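Local coordinates for Tle cognate immunity protein 4 C-terminal domain-containing protein (PDB 4R1D) that probably protects its own cell by binding and inhibiting the type VI secretion lipase Tle4, with which it forms a complex, at residues B[134-139]-B[151-156]; B[8-13]-B[140-145]; B[97-102]-B[128-133]; B[33-38]-B[106-111]; B[15-20]-B[294-299]. All blocks are in the same frame, centred on the assembly; numbering follows the deposited sequence. Where two conformers were deposited one is given.

Contact 1 (B[134-139]-B[151-156]); sequences RSRAPK and HAYIAG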
# COMPACT_ATOMS: atom_id res chain seq x y z
N ARG B 134 12.63 3.94 31.98
CA ARG B 134 13.48 4.87 32.72
C ARG B 134 13.74 6.12 31.90
O ARG B 134 14.05 6.03 30.72
CB ARG B 134 14.83 4.22 33.04
CG ARG B 134 14.76 2.91 33.80
CD ARG B 134 14.67 3.11 35.31
NE ARG B 134 15.23 1.96 36.02
CZ ARG B 134 14.53 0.91 36.43
NH1 ARG B 134 13.23 0.85 36.21
NH2 ARG B 134 15.14 -0.08 37.07
N SER B 135 13.64 7.29 32.52
CA SER B 135 13.93 8.53 31.81
C SER B 135 15.43 8.73 31.57
O SER B 135 16.27 8.22 32.33
CB SER B 135 13.37 9.72 32.60
OG SER B 135 13.88 9.69 33.92
N ARG B 136 15.77 9.46 30.51
CA ARG B 136 17.14 9.90 30.26
C ARG B 136 17.08 11.24 29.53
O ARG B 136 16.08 11.57 28.90
CB ARG B 136 17.92 8.86 29.42
CG ARG B 136 17.50 8.81 27.93
CD ARG B 136 18.22 7.71 27.12
NE ARG B 136 17.65 7.70 25.77
CZ ARG B 136 18.20 8.29 24.71
NH1 ARG B 136 19.37 8.90 24.82
NH2 ARG B 136 17.58 8.25 23.54
N ALA B 137 18.15 12.03 29.64
CA ALA B 137 18.24 13.28 28.89
C ALA B 137 18.37 12.93 27.42
O ALA B 137 18.82 11.83 27.09
CB ALA B 137 19.44 14.11 29.37
N PRO B 138 17.97 13.85 26.52
CA PRO B 138 17.89 13.52 25.09
C PRO B 138 19.16 12.90 24.51
O PRO B 138 19.05 12.04 23.63
CB PRO B 138 17.62 14.87 24.44
CG PRO B 138 16.85 15.63 25.48
CD PRO B 138 17.44 15.19 26.81
N LYS B 139 20.33 13.32 24.97
CA LYS B 139 21.59 12.76 24.48
C LYS B 139 22.37 11.96 25.53
O LYS B 139 23.52 11.60 25.33
CB LYS B 139 22.47 13.86 23.87
CG LYS B 139 21.80 14.62 22.72
CD LYS B 139 22.76 15.64 22.12
CE LYS B 139 22.04 16.91 21.65
NZ LYS B 139 21.65 17.79 22.78
N HIS B 151 13.81 10.21 24.91
CA HIS B 151 13.74 10.67 26.30
C HIS B 151 13.73 9.56 27.35
O HIS B 151 13.49 9.82 28.53
CB HIS B 151 12.50 11.55 26.50
CG HIS B 151 12.44 12.73 25.59
ND1 HIS B 151 13.19 13.87 25.80
CD2 HIS B 151 11.71 12.95 24.47
CE1 HIS B 151 12.92 14.74 24.84
NE2 HIS B 151 12.04 14.21 24.02
N ALA B 152 13.99 8.33 26.95
CA ALA B 152 13.94 7.24 27.91
C ALA B 152 14.65 5.99 27.42
O ALA B 152 15.22 5.97 26.32
CB ALA B 152 12.49 6.93 28.26
N TYR B 153 14.64 4.96 28.25
CA TYR B 153 15.04 3.64 27.81
C TYR B 153 14.30 2.57 28.57
O TYR B 153 13.93 2.75 29.73
CB TYR B 153 16.55 3.44 27.93
CG TYR B 153 17.09 3.45 29.34
CD1 TYR B 153 17.35 4.65 30.00
CD2 TYR B 153 17.37 2.26 30.00
CE1 TYR B 153 17.85 4.66 31.30
CE2 TYR B 153 17.87 2.26 31.28
CZ TYR B 153 18.11 3.45 31.92
OH TYR B 153 18.62 3.42 33.21
N ILE B 154 14.07 1.45 27.91
CA ILE B 154 13.40 0.33 28.53
C ILE B 154 14.48 -0.50 29.19
O ILE B 154 15.28 -1.15 28.51
CB ILE B 154 12.61 -0.47 27.49
CG1 ILE B 154 11.62 0.45 26.78
CG2 ILE B 154 11.90 -1.65 28.16
CD1 ILE B 154 10.96 -0.14 25.55
N ALA B 155 14.56 -0.44 30.51
CA ALA B 155 15.67 -1.05 31.23
C ALA B 155 15.57 -2.58 31.24
O ALA B 155 14.48 -3.14 31.27
CB ALA B 155 15.74 -0.51 32.66
N GLY B 156 16.72 -3.24 31.20
CA GLY B 156 16.76 -4.68 31.27
C GLY B 156 17.45 -5.29 30.07
O GLY B 156 17.82 -4.60 29.12
O HOH W 1 15.78 11.46 23.39

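Contact 2 (B[8-13]-B[140-145]); sequences THCFGR and EIPSEP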
# COMPACT_ATOMS: atom_id res chain seq x y z
N THR B 8 27.09 11.59 19.13
CA THR B 8 26.82 10.18 19.35
C THR B 8 25.39 10.00 19.85
O THR B 8 25.01 10.56 20.88
CB THR B 8 27.81 9.57 20.37
OG1 THR B 8 29.14 9.63 19.84
CG2 THR B 8 27.44 8.13 20.70
N HIS B 9 24.59 9.24 19.10
CA HIS B 9 23.17 9.06 19.39
C HIS B 9 22.91 7.64 19.87
O HIS B 9 23.55 6.69 19.40
CB HIS B 9 22.33 9.31 18.13
CG HIS B 9 22.39 10.71 17.61
ND1 HIS B 9 21.50 11.69 18.00
CD2 HIS B 9 23.23 11.30 16.72
CE1 HIS B 9 21.79 12.82 17.39
NE2 HIS B 9 22.83 12.61 16.60
N CYS B 10 21.97 7.49 20.79
CA CYS B 10 21.51 6.17 21.22
C CYS B 10 20.22 5.84 20.49
O CYS B 10 19.26 6.60 20.56
CB CYS B 10 21.19 6.15 22.69
SG CYS B 10 22.54 6.57 23.79
N PHE B 11 20.21 4.70 19.80
CA PHE B 11 18.98 4.18 19.19
C PHE B 11 18.86 2.71 19.58
O PHE B 11 19.74 1.90 19.27
CB PHE B 11 19.02 4.33 17.67
CG PHE B 11 19.14 5.75 17.18
CD1 PHE B 11 18.18 6.70 17.52
CD2 PHE B 11 20.19 6.12 16.36
CE1 PHE B 11 18.30 8.02 17.07
CE2 PHE B 11 20.32 7.43 15.90
CZ PHE B 11 19.36 8.38 16.25
N GLY B 12 17.81 2.36 20.31
CA GLY B 12 17.63 0.97 20.72
C GLY B 12 18.83 0.53 21.54
O GLY B 12 19.19 1.19 22.53
N ARG B 13 19.48 -0.57 21.13
CA ARG B 13 20.63 -1.10 21.86
C ARG B 13 21.94 -0.52 21.35
O ARG B 13 23.01 -0.87 21.85
CB ARG B 13 20.70 -2.64 21.74
CG ARG B 13 19.43 -3.37 22.15
CD ARG B 13 19.27 -3.53 23.66
NE ARG B 13 17.91 -3.92 24.04
CZ ARG B 13 17.53 -4.23 25.28
NH1 ARG B 13 18.42 -4.22 26.27
NH2 ARG B 13 16.27 -4.55 25.54
N GLU B 140 21.71 11.65 26.64
CA GLU B 140 22.37 10.89 27.69
C GLU B 140 22.53 9.43 27.27
O GLU B 140 21.57 8.80 26.83
CB GLU B 140 21.56 10.98 28.99
CG GLU B 140 22.21 10.28 30.16
CD GLU B 140 21.35 10.32 31.41
OE1 GLU B 140 20.16 10.69 31.34
OE2 GLU B 140 21.89 10.00 32.49
N ILE B 141 23.74 8.91 27.43
CA ILE B 141 24.04 7.52 27.10
C ILE B 141 23.99 6.64 28.35
O ILE B 141 24.87 6.73 29.20
CB ILE B 141 25.44 7.41 26.47
CG1 ILE B 141 25.53 8.32 25.24
CG2 ILE B 141 25.77 5.94 26.13
CD1 ILE B 141 26.91 8.30 24.54
N PRO B 142 22.96 5.80 28.47
CA PRO B 142 22.82 5.00 29.70
C PRO B 142 23.89 3.93 29.82
O PRO B 142 24.20 3.26 28.84
CB PRO B 142 21.44 4.35 29.54
CG PRO B 142 20.73 5.20 28.52
CD PRO B 142 21.79 5.67 27.59
N SER B 143 24.45 3.76 31.01
CA SER B 143 25.38 2.67 31.24
C SER B 143 24.65 1.40 31.66
O SER B 143 25.21 0.31 31.62
CB SER B 143 26.43 3.07 32.28
OG SER B 143 25.82 3.32 33.53
N GLU B 144 23.39 1.54 32.07
CA GLU B 144 22.54 0.39 32.37
C GLU B 144 22.06 -0.26 31.06
O GLU B 144 21.88 0.43 30.07
CB GLU B 144 21.33 0.83 33.20
CG GLU B 144 20.19 -0.19 33.29
CD GLU B 144 19.08 0.20 34.28
OE1 GLU B 144 18.81 1.41 34.46
OE2 GLU B 144 18.47 -0.70 34.87
N PRO B 145 21.88 -1.59 31.06
CA PRO B 145 21.34 -2.28 29.87
C PRO B 145 19.93 -1.80 29.57
O PRO B 145 19.17 -1.50 30.49
CB PRO B 145 21.30 -3.75 30.31
CG PRO B 145 22.32 -3.86 31.41
CD PRO B 145 22.28 -2.53 32.12

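Contact 3 (B[97-102]-B[128-133]); sequences TYVTSK and ALARNL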
# COMPACT_ATOMS: atom_id res chain seq x y z
N THR B 97 -2.16 1.42 25.23
CA THR B 97 -1.47 1.66 26.51
C THR B 97 -0.79 3.02 26.59
O THR B 97 -0.15 3.46 25.64
CB THR B 97 -0.41 0.59 26.85
OG1 THR B 97 0.70 0.71 25.95
CG2 THR B 97 -0.99 -0.84 26.81
N TYR B 98 -0.94 3.66 27.74
CA TYR B 98 -0.26 4.92 28.02
C TYR B 98 0.68 4.68 29.19
O TYR B 98 0.29 4.10 30.21
CB TYR B 98 -1.29 6.01 28.31
CG TYR B 98 -2.18 6.23 27.11
CD1 TYR B 98 -1.86 7.17 26.16
CD2 TYR B 98 -3.30 5.42 26.89
CE1 TYR B 98 -2.64 7.36 25.04
CE2 TYR B 98 -4.09 5.60 25.76
CZ TYR B 98 -3.75 6.57 24.84
OH TYR B 98 -4.51 6.77 23.71
N VAL B 99 1.93 5.10 29.03
CA VAL B 99 2.95 4.76 30.02
C VAL B 99 3.91 5.92 30.17
O VAL B 99 4.18 6.65 29.21
CB VAL B 99 3.70 3.47 29.64
CG1 VAL B 99 4.46 3.63 28.33
CG2 VAL B 99 4.63 3.03 30.77
N THR B 100 4.43 6.10 31.38
CA THR B 100 5.32 7.22 31.68
C THR B 100 6.68 6.75 32.15
O THR B 100 6.80 5.71 32.79
CB THR B 100 4.70 8.11 32.77
OG1 THR B 100 4.39 7.31 33.91
CG2 THR B 100 3.43 8.75 32.25
N SER B 101 7.72 7.52 31.84
CA SER B 101 9.06 7.21 32.31
C SER B 101 9.22 7.69 33.74
O SER B 101 8.47 8.56 34.21
CB SER B 101 10.09 7.89 31.41
OG SER B 101 9.78 9.27 31.28
N LYS B 102 10.20 7.11 34.44
CA LYS B 102 10.55 7.53 35.80
C LYS B 102 12.06 7.64 35.91
O LYS B 102 12.80 6.91 35.24
CB LYS B 102 10.03 6.53 36.83
CG LYS B 102 8.56 6.19 36.69
CD LYS B 102 7.69 7.43 36.76
CE LYS B 102 6.34 7.20 36.10
NZ LYS B 102 5.48 8.41 36.13
N ALA B 128 5.19 -4.82 33.08
CA ALA B 128 6.65 -4.85 33.07
C ALA B 128 7.22 -3.60 32.40
O ALA B 128 8.20 -3.04 32.86
CB ALA B 128 7.16 -6.12 32.39
N LEU B 129 6.59 -3.18 31.30
CA LEU B 129 7.00 -1.95 30.63
C LEU B 129 6.97 -0.77 31.58
O LEU B 129 7.89 0.05 31.61
CB LEU B 129 6.10 -1.67 29.41
CG LEU B 129 6.45 -0.40 28.62
CD1 LEU B 129 7.93 -0.40 28.20
CD2 LEU B 129 5.55 -0.25 27.39
N ALA B 130 5.90 -0.67 32.37
CA ALA B 130 5.73 0.46 33.28
C ALA B 130 6.77 0.44 34.41
O ALA B 130 7.19 1.49 34.90
CB ALA B 130 4.33 0.50 33.84
N ARG B 131 7.17 -0.76 34.81
CA ARG B 131 8.27 -0.89 35.78
C ARG B 131 9.61 -0.51 35.18
O ARG B 131 10.45 0.06 35.87
CB ARG B 131 8.37 -2.33 36.31
CG ARG B 131 7.22 -2.76 37.19
CD ARG B 131 7.53 -4.06 37.93
NE ARG B 131 7.70 -5.20 37.04
CZ ARG B 131 6.71 -5.99 36.64
NH1 ARG B 131 5.47 -5.77 37.06
NH2 ARG B 131 6.96 -7.01 35.82
N ASN B 132 9.81 -0.81 33.89
CA ASN B 132 11.13 -0.71 33.27
C ASN B 132 11.42 0.60 32.52
O ASN B 132 12.55 0.82 32.10
CB ASN B 132 11.35 -1.88 32.31
CG ASN B 132 11.26 -3.25 32.99
OD1 ASN B 132 11.49 -3.39 34.19
ND2 ASN B 132 10.93 -4.26 32.20
N LEU B 133 10.42 1.45 32.34
CA LEU B 133 10.61 2.65 31.51
C LEU B 133 11.35 3.75 32.29
O LEU B 133 10.77 4.39 33.15
CB LEU B 133 9.28 3.17 30.97
CG LEU B 133 9.39 4.20 29.83
CD1 LEU B 133 10.25 3.67 28.69
CD2 LEU B 133 8.02 4.63 29.32
O HOH W 2 6.18 4.04 34.76

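Contact 4 (B[33-38]-B[106-111]); sequences DRIEYL and HVYRWK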
# COMPACT_ATOMS: atom_id res chain seq x y z
N ASP B 33 4.57 -2.95 17.45
CA ASP B 33 3.74 -1.75 17.48
C ASP B 33 4.54 -0.53 17.94
O ASP B 33 5.36 -0.64 18.85
CB ASP B 33 2.55 -1.98 18.42
CG ASP B 33 1.64 -3.09 17.92
OD1 ASP B 33 1.35 -3.12 16.71
OD2 ASP B 33 1.21 -3.93 18.74
N ARG B 34 4.30 0.62 17.33
CA ARG B 34 5.07 1.81 17.68
C ARG B 34 4.86 2.29 19.11
O ARG B 34 3.72 2.38 19.57
CB ARG B 34 4.75 2.94 16.71
CG ARG B 34 5.50 4.23 17.02
CD ARG B 34 5.43 5.18 15.85
NE ARG B 34 6.06 6.46 16.18
CZ ARG B 34 5.83 7.60 15.54
NH1 ARG B 34 4.98 7.63 14.51
NH2 ARG B 34 6.44 8.72 15.92
N ILE B 35 5.96 2.58 19.80
CA ILE B 35 5.88 3.30 21.06
C ILE B 35 6.17 4.76 20.73
O ILE B 35 7.28 5.12 20.36
CB ILE B 35 6.81 2.72 22.17
CG1 ILE B 35 6.66 3.56 23.45
CG2 ILE B 35 8.26 2.63 21.69
CD1 ILE B 35 6.99 2.78 24.73
N GLU B 36 5.11 5.56 20.83
CA GLU B 36 5.13 6.96 20.40
C GLU B 36 5.31 7.90 21.58
O GLU B 36 4.56 7.84 22.56
CB GLU B 36 3.81 7.28 19.68
CG GLU B 36 3.77 8.69 19.10
CD GLU B 36 2.38 9.08 18.60
OE1 GLU B 36 1.42 8.35 18.88
OE2 GLU B 36 2.26 10.14 17.93
N TYR B 37 6.30 8.79 21.48
CA TYR B 37 6.51 9.81 22.50
C TYR B 37 5.48 10.93 22.33
O TYR B 37 5.29 11.45 21.22
CB TYR B 37 7.93 10.36 22.41
CG TYR B 37 8.09 11.64 23.19
CD1 TYR B 37 8.11 11.62 24.57
CD2 TYR B 37 8.18 12.86 22.54
CE1 TYR B 37 8.23 12.80 25.29
CE2 TYR B 37 8.31 14.03 23.24
CZ TYR B 37 8.33 14.00 24.61
OH TYR B 37 8.46 15.18 25.29
N LEU B 38 4.84 11.32 23.42
CA LEU B 38 3.81 12.36 23.37
C LEU B 38 4.31 13.61 24.08
O LEU B 38 5.03 13.52 25.07
CB LEU B 38 2.55 11.86 24.08
CG LEU B 38 1.94 10.55 23.58
CD1 LEU B 38 0.70 10.18 24.41
CD2 LEU B 38 1.58 10.66 22.11
N HIS B 106 7.75 11.52 31.36
CA HIS B 106 7.49 11.72 29.94
C HIS B 106 6.40 10.72 29.60
O HIS B 106 6.36 9.63 30.17
CB HIS B 106 8.71 11.40 29.07
CG HIS B 106 9.92 12.21 29.40
ND1 HIS B 106 10.01 13.56 29.13
CD2 HIS B 106 11.09 11.87 29.98
CE1 HIS B 106 11.18 14.01 29.52
NE2 HIS B 106 11.86 13.01 30.05
N VAL B 107 5.53 11.08 28.67
CA VAL B 107 4.40 10.23 28.32
C VAL B 107 4.58 9.52 26.98
O VAL B 107 5.14 10.09 26.05
CB VAL B 107 3.11 11.06 28.26
CG1 VAL B 107 2.25 10.63 27.10
CG2 VAL B 107 2.36 10.91 29.54
N TYR B 108 4.11 8.28 26.90
CA TYR B 108 4.18 7.50 25.67
C TYR B 108 2.87 6.78 25.39
O TYR B 108 2.18 6.37 26.32
CB TYR B 108 5.31 6.47 25.76
CG TYR B 108 6.63 7.10 26.07
CD1 TYR B 108 7.55 7.37 25.06
CD2 TYR B 108 6.95 7.47 27.37
CE1 TYR B 108 8.76 7.96 25.35
CE2 TYR B 108 8.14 8.06 27.66
CZ TYR B 108 9.05 8.31 26.66
OH TYR B 108 10.24 8.91 26.98
N ARG B 109 2.56 6.62 24.11
CA ARG B 109 1.42 5.82 23.69
C ARG B 109 1.94 4.58 22.97
O ARG B 109 2.78 4.69 22.09
CB ARG B 109 0.51 6.61 22.76
CG ARG B 109 -0.69 5.83 22.30
CD ARG B 109 -1.49 6.59 21.25
NE ARG B 109 -2.85 6.06 21.13
CZ ARG B 109 -3.75 6.50 20.26
NH1 ARG B 109 -3.44 7.47 19.41
NH2 ARG B 109 -4.97 5.97 20.23
N TRP B 110 1.45 3.41 23.36
CA TRP B 110 1.89 2.17 22.74
C TRP B 110 0.65 1.32 22.48
O TRP B 110 0.12 0.67 23.39
CB TRP B 110 2.88 1.44 23.65
CG TRP B 110 3.34 0.12 23.07
CD1 TRP B 110 3.80 -0.11 21.80
CD2 TRP B 110 3.37 -1.14 23.75
NE1 TRP B 110 4.13 -1.45 21.65
CE2 TRP B 110 3.87 -2.10 22.83
CE3 TRP B 110 3.03 -1.55 25.04
CZ2 TRP B 110 4.04 -3.44 23.17
CZ3 TRP B 110 3.21 -2.90 25.38
CH2 TRP B 110 3.71 -3.82 24.44
N LYS B 111 0.16 1.36 21.25
CA LYS B 111 -1.14 0.77 20.94
C LYS B 111 -1.00 -0.34 19.92
O LYS B 111 -0.31 -0.19 18.92
CB LYS B 111 -2.10 1.84 20.42
CG LYS B 111 -3.47 1.31 19.99
CD LYS B 111 -4.35 2.41 19.42
CE LYS B 111 -3.75 3.00 18.15
NZ LYS B 111 -4.66 3.99 17.52
O HOH W 3 1.17 3.26 19.24
O HOH W 4 -1.10 9.06 18.54
O HOH W 5 7.69 15.01 28.02

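Contact 5 (B[15-20]-B[294-299]); sequences LIDLPP and SIRVRP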
# COMPACT_ATOMS: atom_id res chain seq x y z
N LEU B 15 24.65 2.57 19.36
CA LEU B 15 25.11 3.95 19.21
C LEU B 15 25.55 4.18 17.77
O LEU B 15 25.98 3.25 17.09
CB LEU B 15 26.34 4.19 20.11
CG LEU B 15 26.21 3.93 21.61
CD1 LEU B 15 27.57 4.10 22.28
CD2 LEU B 15 25.19 4.87 22.23
N ILE B 16 25.45 5.43 17.32
CA ILE B 16 25.93 5.82 16.00
C ILE B 16 26.26 7.30 16.05
O ILE B 16 25.62 8.05 16.78
CB ILE B 16 24.86 5.56 14.91
CG1 ILE B 16 25.49 5.67 13.52
CG2 ILE B 16 23.67 6.52 15.06
CD1 ILE B 16 24.53 5.27 12.38
N ASP B 17 27.27 7.72 15.28
CA ASP B 17 27.64 9.13 15.22
C ASP B 17 27.12 9.80 13.95
O ASP B 17 27.21 9.23 12.87
CB ASP B 17 29.16 9.29 15.29
CG ASP B 17 29.77 8.62 16.52
OD1 ASP B 17 29.05 8.34 17.50
OD2 ASP B 17 31.00 8.38 16.52
N LEU B 18 26.56 11.01 14.09
CA LEU B 18 26.06 11.77 12.96
C LEU B 18 26.57 13.20 13.06
O LEU B 18 26.86 13.68 14.15
CB LEU B 18 24.53 11.76 12.96
CG LEU B 18 23.92 10.37 12.82
CD1 LEU B 18 22.41 10.39 13.10
CD2 LEU B 18 24.23 9.82 11.44
N PRO B 19 26.67 13.89 11.91
CA PRO B 19 27.10 15.29 11.85
C PRO B 19 26.15 16.16 12.67
O PRO B 19 24.99 15.80 12.85
CB PRO B 19 26.96 15.66 10.37
CG PRO B 19 26.82 14.37 9.63
CD PRO B 19 26.31 13.34 10.59
N PRO B 20 26.64 17.31 13.17
CA PRO B 20 25.81 18.09 14.08
C PRO B 20 24.56 18.68 13.43
O PRO B 20 23.58 18.92 14.14
CB PRO B 20 26.77 19.20 14.55
CG PRO B 20 27.73 19.35 13.41
CD PRO B 20 27.92 17.96 12.86
N SER B 294 30.90 4.03 12.69
CA SER B 294 30.58 4.49 14.04
C SER B 294 29.51 3.65 14.73
O SER B 294 29.18 3.88 15.89
CB SER B 294 30.16 5.97 14.03
OG SER B 294 28.80 6.12 13.68
N ILE B 295 28.93 2.68 14.02
CA ILE B 295 27.88 1.84 14.58
C ILE B 295 28.43 0.82 15.56
O ILE B 295 29.31 0.03 15.22
CB ILE B 295 27.12 1.08 13.47
CG1 ILE B 295 26.51 2.08 12.47
CG2 ILE B 295 26.09 0.12 14.08
CD1 ILE B 295 25.87 1.41 11.24
N ARG B 296 27.92 0.84 16.79
CA ARG B 296 28.31 -0.15 17.78
C ARG B 296 27.23 -0.36 18.84
O ARG B 296 26.43 0.54 19.11
CB ARG B 296 29.66 0.21 18.44
CG ARG B 296 29.63 1.36 19.45
CD ARG B 296 29.62 2.70 18.76
NE ARG B 296 30.01 3.78 19.68
CZ ARG B 296 30.04 5.07 19.36
NH1 ARG B 296 29.69 5.47 18.14
NH2 ARG B 296 30.43 5.98 20.25
N VAL B 297 27.20 -1.55 19.42
CA VAL B 297 26.33 -1.84 20.54
C VAL B 297 26.71 -0.91 21.67
O VAL B 297 27.89 -0.67 21.92
CB VAL B 297 26.51 -3.29 21.02
CG1 VAL B 297 25.66 -3.54 22.26
CG2 VAL B 297 26.15 -4.26 19.92
N ARG B 298 25.71 -0.37 22.36
CA ARG B 298 25.98 0.52 23.48
C ARG B 298 26.65 -0.29 24.58
O ARG B 298 26.08 -1.27 25.05
CB ARG B 298 24.69 1.15 24.00
CG ARG B 298 24.92 2.22 25.07
CD ARG B 298 23.62 2.86 25.54
NE ARG B 298 22.92 2.04 26.53
CZ ARG B 298 21.85 1.30 26.28
NH1 ARG B 298 21.33 1.27 25.05
NH2 ARG B 298 21.29 0.60 27.25
N PRO B 299 27.85 0.12 25.01
CA PRO B 299 28.48 -0.59 26.14
C PRO B 299 27.63 -0.44 27.39
O PRO B 299 27.21 0.68 27.70
CB PRO B 299 29.80 0.16 26.34
CG PRO B 299 30.07 0.83 25.02
CD PRO B 299 28.71 1.19 24.49
O HOH W 6 32.10 8.03 18.83

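Contact 1 (B[134-139]-B[151-156])
The ring of Tyr-153 carries Arg-134 on one face: CB of Arg-134 lies 3.8 Å from the ring centroid, 23° off the normal and offset toward the rim, a CH-pi contact. The Arg-134 chain then bends at chi2 (-86°), and the CB of Ala-155 sits over the centre of one face of its guanidinium. The guanidinium of Arg-136 is met at its edge instead. Its NE gives a hydrogen bond of 3.0 Å to Ala-152 O, which lies in the guanidinium plane, although the donor stands above the plane of that carbonyl. At the His-151 ring, Pro-138 CG approaches obliquely, 4.1 Å from CE1.

Between the backbones, Arg-134 and Tyr-153 form an antiparallel hydrogen-bonded pair, with Arg-134 N 2.9 Å from Tyr-153 O and Tyr-153 N 2.8 Å from Arg-134 O. Beyond the bridges, Arg-136 N donates to His-151 O at 3.0 Å. Strands 133-135 and 152-155 thus pair in a small three-stranded antiparallel sheet, completed by strand 146-149, and join parts assigned to the N- and C-terminal families.

Arg-136 also donates through NH2 to Ile-149 O and through NH1 to Glu-140 O, while Tyr-153 OH bonds to Glu-144. Gripped by carbonyls at NE, NH1 and NH2, the buried Arg-136 guanidinium is fixed in rotation and has its polar needs met largely by main-chain oxygens, without an acidic partner among those three.

Contact 2 (B[8-13]-B[140-145])
Cys-10, on the edge strand 7-11 of a three-stranded antiparallel sheet, packs against Ile-141 in the irregular loop between strands 133-135 and 146-149. The two segments run in similar directions, 24° apart, but no beta bridge pairs them, and their closest CA atoms, those of Cys-10 and Ile-141, remain 6.5 Å apart.

The apolar contacts centre on the sulfur. Cys-10 SG is anti to its own carbonyl carbon (chi1 -60°) and reaches CG1 of Ile-141 at 3.8 Å. The same sulfur meets the proline ring that follows, with Pro-142 CD at 4.0 Å. At the start of the strand, Thr-8 crosses Ile-141 at about a right angle and turns its methyl toward the isoleucine tip. Its hydroxyl is used by Asp-17 on the neighbouring strand.

The polar groups of both segments bond to residues outside them. Arg-13 forms a salt bridge with Glu-162 and a hydrogen bond to Gly-156 O, while Pro-142 O and Glu-144 O both accept from the side chain of Arg-298. Directly between the segments, the Arg-13 guanidinium makes merely a loose approach, with NH1 4.4 Å from Pro-145 C.

The second apolar touch is methyl to methyl, Thr-8 CG2 lying 3.9 Å from Ile-141 CD1.

Contact 3 (B[97-102]-B[128-133])
Val-99 is the main bump of this contact, its two methyls dividing the hollow offered by Leu-129, Ala-130 and Leu-133. Its CG2, anti to the backbone N, presses on the helix backbone at Ala-130, 3.8 Å from CA and 4.0 Å from CB of that residue. CG1, held between the backbone N and the carbonyl carbon (chi1 63°), meets two leucine tips that approach it from directions roughly at right angles, with Leu-133 CD2 at 3.8 Å and Leu-129 CD2 at 4.1 Å. The Leu-129 side chain crosses Val-99 at about a right angle.

Leu-133 is a second bump. Its CD2 reaches the strand at Thr-100, whose carbonyl carbon lies 3.8 Å from that methyl; Leu-133 CG rests on CA and CB of Ser-101. This is a helix-on-sheet packing in which the C-terminal end of helix 119-132 lies against strand 92-100, with Tyr-108 beside Leu-133, Trp-110 beside Leu-129 and Ile-154 touching both leucines.

Where the chain leaves helical geometry at Leu-133, the surfaces are pinned by the backbone: Lys-102 N donates to Leu-133 O at 3.1 Å (N-H...O angle 151°), and the CA of Ser-101 makes a CA-H...O contact with the same oxygen. Between the two backbones, a water lies 2.7 Å from Thr-100 O and equally close to Ala-130 O.

Contact 4 (B[33-38]-B[106-111])
Ile-35, Tyr-37, Tyr-108 and Trp-110 form the apolar centre on one face of paired strands. Ile-35 CG1 lies 4.0 Å from Tyr-108 CB, and Ile-35 CB touches the indole at CD1. Tyr-37 turns its edge toward the face of Tyr-108 in an offset edge-to-face pair, with centroids 5.7 Å apart and planes at 61°. Chi1 of 166° puts Tyr-37 CG anti to the backbone N. Tyr-108 OH, beyond the pair, is hydrogen-bonded to Asp-150 O.

In the backbone, Glu-36 and Arg-109 are a hydrogen-bonded pair, each N 2.8 Å from the other's O; Leu-38 N adds a bond to Val-107 O at 2.9 Å.

On the face carrying Glu-36 and Arg-109, these two extended side chains lie side by side, pointing the same way. Their charged atoms do not touch: OE1 of Glu-36 and NH1 of Arg-109 are 5.0 Å apart, bridged by a water, while Arg-109 NH2 forms a salt bridge with Asp-96.

Back on the face of Ile-35, Trp-110 NE1 gives its main hydrogen bond to Leu-30 O and only a weak one, 3.2 Å, to Asp-33 O. Arg-397 of the partner chain in the complex forms a salt bridge with Asp-33 and a cation-pi contact with Trp-110. The arrangement is an antiparallel beta ladder joining strands 33-38 and 107-115, one end of which contributes to the intermolecular interface.

Contact 5 (B[15-20]-B[294-299])
CB of Leu-15 lies over one face of the Arg-296 guanidinium, offset toward the rim. Arg-296 gets there by a folded chain: CG sits between the backbone N and the carbonyl carbon (chi1 74°), and chi2 of -79° bends CD toward Leu-15. Leu-15 sends CD1 to 3.8 Å from Pro-299 CD, while its CD2 touches CG of Arg-298, the two side chains crossing at about a right angle. Ile-16 and Ile-295 lie side by side, CD1 of Ile-16 being 3.8 Å from CG1 of Ile-295.

The backbones form an antiparallel hydrogen-bonded pair, Leu-15 N reaching Arg-296 O at 2.7 Å and Arg-296 N reaching Leu-15 O at 3.1 Å. Strand 296-297 borders strand 14-18 in the small sheet begun by strand 7-11. Ser-294 OG accepts from Asp-17 N at 2.7 Å, and also bonds to Ile-291 O.

Arg-296 NH1 serves two acceptors, Ser-294 O at 2.8 Å and, as a salt bridge, Asp-17 OD1 at 3.0 Å, the latter met from above the carboxylate plane. Asp-17 also binds Thr-8 and Lys-3, so this buried carboxylate is probably held as an anion by two cations, Arg-296 linking the last strand to one near the N-terminus.

How the contacts relate
Contacts 3 and 5 are buried, while contacts 1, 2 and 4 are only partly so. Contacts 3 and 4 lie on neighbouring strands, 92-100 and 107-115, yet one packs a helix through aliphatic bumps and the other is a strand ladder with aromatic and charged faces. Contacts 2 and 5 meet on the sheet of strands 7-11 and 14-18: contact 2 lacks direct hydrogen bonds, whereas contact 5 combines one antiparallel hydrogen-bonded pair with a salt bridge. Contact 1 lies between these groups, touching contacts 2, 3 and 4, and its polar contacts are mostly to main-chain oxygens. Of the five, contact 4 alone touches the partner chain; contacts 4 and 5 have centres about 24 Å apart.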